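Local coordinates for protein putative L-alanine-DL-glutamate epimerase (Burkholderia xenovorans, PDB 2OO6) that probably acts as a metal-dependent racemase or epimerase of the mandelate racemase/muconate lactonizing enzyme family, at residues 114-119 / 367-372. Residues are numbered along the deposited sequence; the frame is centred on the assembly and turned at random.
Sequences KLRDRV and LIIPDR
Two groups hold the carbonyl oxygen of Asp-117: the amide of Ile-369, whose N lies 3.2 Å from Asp-117 O, and a water that donates to it and also to Ile-369 O. The direct bond is nearly straight at hydrogen, 167°, although the donor stands tilted from the carbonyl plane. A second water, accepting from Lys-114 NZ, donates to Ile-369 O, so that carbonyl too has two donors. The ammonium group of Lys-114 meanwhile forms a salt bridge with Asp-117, reaching OD1 from above the carboxylate plane.

Farther along, Val-119 and Leu-367 make a reciprocal pair of backbone bonds, Leu-367 N to Val-119 O at 2.8 Å and Val-119 N to Leu-367 O at 2.9 Å. Leu-367 O also receives a CA-H...O contact from Arg-118 CA, at 3.2 Å. Arg-118 and Ile-368, the neighbouring non-hydrogen-bonded pair, send their side chains the same way. The extended arginine runs alongside the isoleucine, whose CD1 rests over the rim of one guanidinium face, while Arg-118 NH1 bonds to Gln-363.

Val-119 and Leu-367 point to the other face; just past the strand end, the side chain of Ile-369 crosses that of Val-119 at about a right angle. The chi1 of Ile-369, -64°, sets CG1 beside its backbone N, and CD1 is pressed against Val-119 CG2 at a tight 3.4 Å. The same methyl, CD1 of Ile-369, lies 3.4 Å from Arg-116 O, a buried oxygen with no polar partner. Ala-333 and Ala-334 of helix 323-335 pack against Val-119 and Ile-369, respectively.

Away from the annotated metal and ligand sites, two antiparallel residue pairs, with the Asp-117 to Ile-369 bond and waters beyond them, illustrate how segments distant in sequence become the two central strands, 118-123 and 366-368, of a four-stranded mixed beta-sheet.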
loop_
_atom_site.group_PDB
_atom_site.type_symbol
_atom_site.label_atom_id
_atom_site.label_comp_id
_atom_site.label_asym_id
_atom_site.label_seq_id
_atom_site.Cartn_x
_atom_site.Cartn_y
_atom_site.Cartn_z
ATOM N N LYS A 114 -26.544 31.231 -5.214
ATOM C CA LYS A 114 -26.510 30.954 -3.775
ATOM C C LYS A 114 -27.270 29.694 -3.380
ATOM O O LYS A 114 -28.230 29.302 -4.053
ATOM C CB LYS A 114 -26.890 32.173 -2.931
ATOM C CG LYS A 114 -28.279 32.682 -3.057
ATOM C CD LYS A 114 -28.406 33.852 -2.037
ATOM C CE LYS A 114 -29.779 34.492 -2.086
ATOM N NZ LYS A 114 -29.888 35.456 -0.921
ATOM N N LEU A 115 -26.821 29.060 -2.306
ATOM C CA LEU A 115 -27.430 27.861 -1.753
ATOM C C LEU A 115 -28.100 28.134 -0.420
ATOM O O LEU A 115 -28.880 27.318 0.044
ATOM C CB LEU A 115 -26.366 26.762 -1.515
ATOM C CG LEU A 115 -26.204 25.704 -2.573
ATOM C CD1 LEU A 115 -25.353 26.241 -3.667
ATOM C CD2 LEU A 115 -25.593 24.459 -2.053
ATOM N N ARG A 116 -27.731 29.237 0.222
ATOM C CA ARG A 116 -28.258 29.591 1.537
ATOM C C ARG A 116 -28.177 31.104 1.624
ATOM O O ARG A 116 -27.358 31.705 0.934
ATOM C CB ARG A 116 -27.436 28.930 2.670
ATOM C CG ARG A 116 -25.933 29.259 2.641
ATOM C CD ARG A 116 -25.138 28.552 3.774
ATOM N NE ARG A 116 -25.141 27.090 3.638
ATOM C CZ ARG A 116 -24.363 26.399 2.805
ATOM N NH1 ARG A 116 -23.488 27.016 2.019
ATOM N NH2 ARG A 116 -24.448 25.072 2.763
ATOM N N ASP A 117 -29.028 31.696 2.468
ATOM C CA ASP A 117 -29.153 33.158 2.634
ATOM C C ASP A 117 -28.322 33.680 3.794
ATOM O O ASP A 117 -28.029 34.875 3.861
ATOM C CB ASP A 117 -30.615 33.522 2.958
ATOM C CG ASP A 117 -31.536 33.418 1.745
ATOM O OD1 ASP A 117 -31.056 33.510 0.589
ATOM O OD2 ASP A 117 -32.753 33.241 1.951
ATOM N N ARG A 118 -28.022 32.794 4.740
ATOM C CA ARG A 118 -27.286 33.156 5.952
ATOM C C ARG A 118 -26.261 32.089 6.248
ATOM O O ARG A 118 -26.490 30.915 5.929
ATOM C CB ARG A 118 -28.232 33.291 7.140
ATOM C CG ARG A 118 -29.318 34.323 6.905
ATOM C CD ARG A 118 -29.945 34.805 8.184
ATOM N NE ARG A 118 -30.858 35.911 7.885
ATOM C CZ ARG A 118 -31.649 36.503 8.776
ATOM N NH1 ARG A 118 -31.662 36.107 10.049
ATOM N NH2 ARG A 118 -32.427 37.503 8.386
ATOM N N VAL A 119 -25.149 32.490 6.870
ATOM C CA VAL A 119 -24.031 31.572 7.125
ATOM C C VAL A 119 -23.703 31.542 8.628
ATOM O O VAL A 119 -23.402 32.584 9.215
ATOM C CB VAL A 119 -22.774 32.000 6.305
ATOM C CG1 VAL A 119 -21.599 31.080 6.562
ATOM C CG2 VAL A 119 -23.077 32.031 4.812
ATOM N N LEU A 367 -24.095 35.270 9.614
ATOM C CA LEU A 367 -23.792 36.342 8.694
ATOM C C LEU A 367 -24.857 36.368 7.612
ATOM O O LEU A 367 -25.196 35.348 7.005
ATOM C CB LEU A 367 -22.409 36.160 8.068
ATOM C CG LEU A 367 -21.969 37.055 6.897
ATOM C CD1 LEU A 367 -21.864 38.484 7.344
ATOM C CD2 LEU A 367 -20.597 36.578 6.350
ATOM N N ILE A 368 -25.401 37.548 7.384
ATOM C CA ILE A 368 -26.363 37.755 6.316
ATOM C C ILE A 368 -25.588 38.017 5.030
ATOM O O ILE A 368 -24.715 38.889 4.984
ATOM C CB ILE A 368 -27.300 38.932 6.639
ATOM C CG1 ILE A 368 -28.027 38.630 7.950
ATOM C CG2 ILE A 368 -28.282 39.170 5.480
ATOM C CD1 ILE A 368 -28.797 39.784 8.522
ATOM N N ILE A 369 -25.873 37.226 4.003
ATOM C CA ILE A 369 -25.186 37.348 2.720
ATOM C C ILE A 369 -25.817 38.508 1.951
ATOM O O ILE A 369 -27.017 38.503 1.711
ATOM C CB ILE A 369 -25.275 36.038 1.947
ATOM C CG1 ILE A 369 -24.529 34.962 2.748
ATOM C CG2 ILE A 369 -24.677 36.175 0.524
ATOM C CD1 ILE A 369 -25.035 33.574 2.473
ATOM N N PRO A 370 -25.008 39.513 1.582
ATOM C CA PRO A 370 -25.547 40.671 0.852
ATOM C C PRO A 370 -25.918 40.319 -0.591
ATOM O O PRO A 370 -25.529 39.265 -1.096
ATOM C CB PRO A 370 -24.377 41.666 0.866
ATOM C CG PRO A 370 -23.166 40.781 0.891
ATOM C CD PRO A 370 -23.558 39.639 1.812
ATOM N N ASP A 371 -26.676 41.197 -1.245
ATOM C CA ASP A 371 -27.016 40.962 -2.642
ATOM C C ASP A 371 -26.732 42.163 -3.534
ATOM O O ASP A 371 -27.501 42.442 -4.443
ATOM C CB ASP A 371 -28.453 40.486 -2.785
ATOM C CG ASP A 371 -29.448 41.529 -2.352
ATOM O OD1 ASP A 371 -29.015 42.616 -1.883
ATOM O OD2 ASP A 371 -30.668 41.258 -2.471
ATOM N N ARG A 372 -25.622 42.848 -3.297
ATOM C CA ARG A 372 -25.193 43.958 -4.143
ATOM C C ARG A 372 -24.300 43.418 -5.261
ATOM O O ARG A 372 -23.717 42.344 -5.104
ATOM C CB ARG A 372 -24.388 44.984 -3.322
ATOM C CG ARG A 372 -25.114 45.452 -2.088
ATOM C CD ARG A 372 -24.302 46.380 -1.190
ATOM N NE ARG A 372 -25.038 46.515 0.053
ATOM C CZ ARG A 372 -24.735 45.896 1.193
ATOM N NH1 ARG A 372 -23.645 45.120 1.308
ATOM N NH2 ARG A 372 -25.519 46.105 2.248
HETATM O O HOH W 1 -28.086 37.610 -0.831
HETATM O O HOH W 2 -29.114 36.843 2.572
#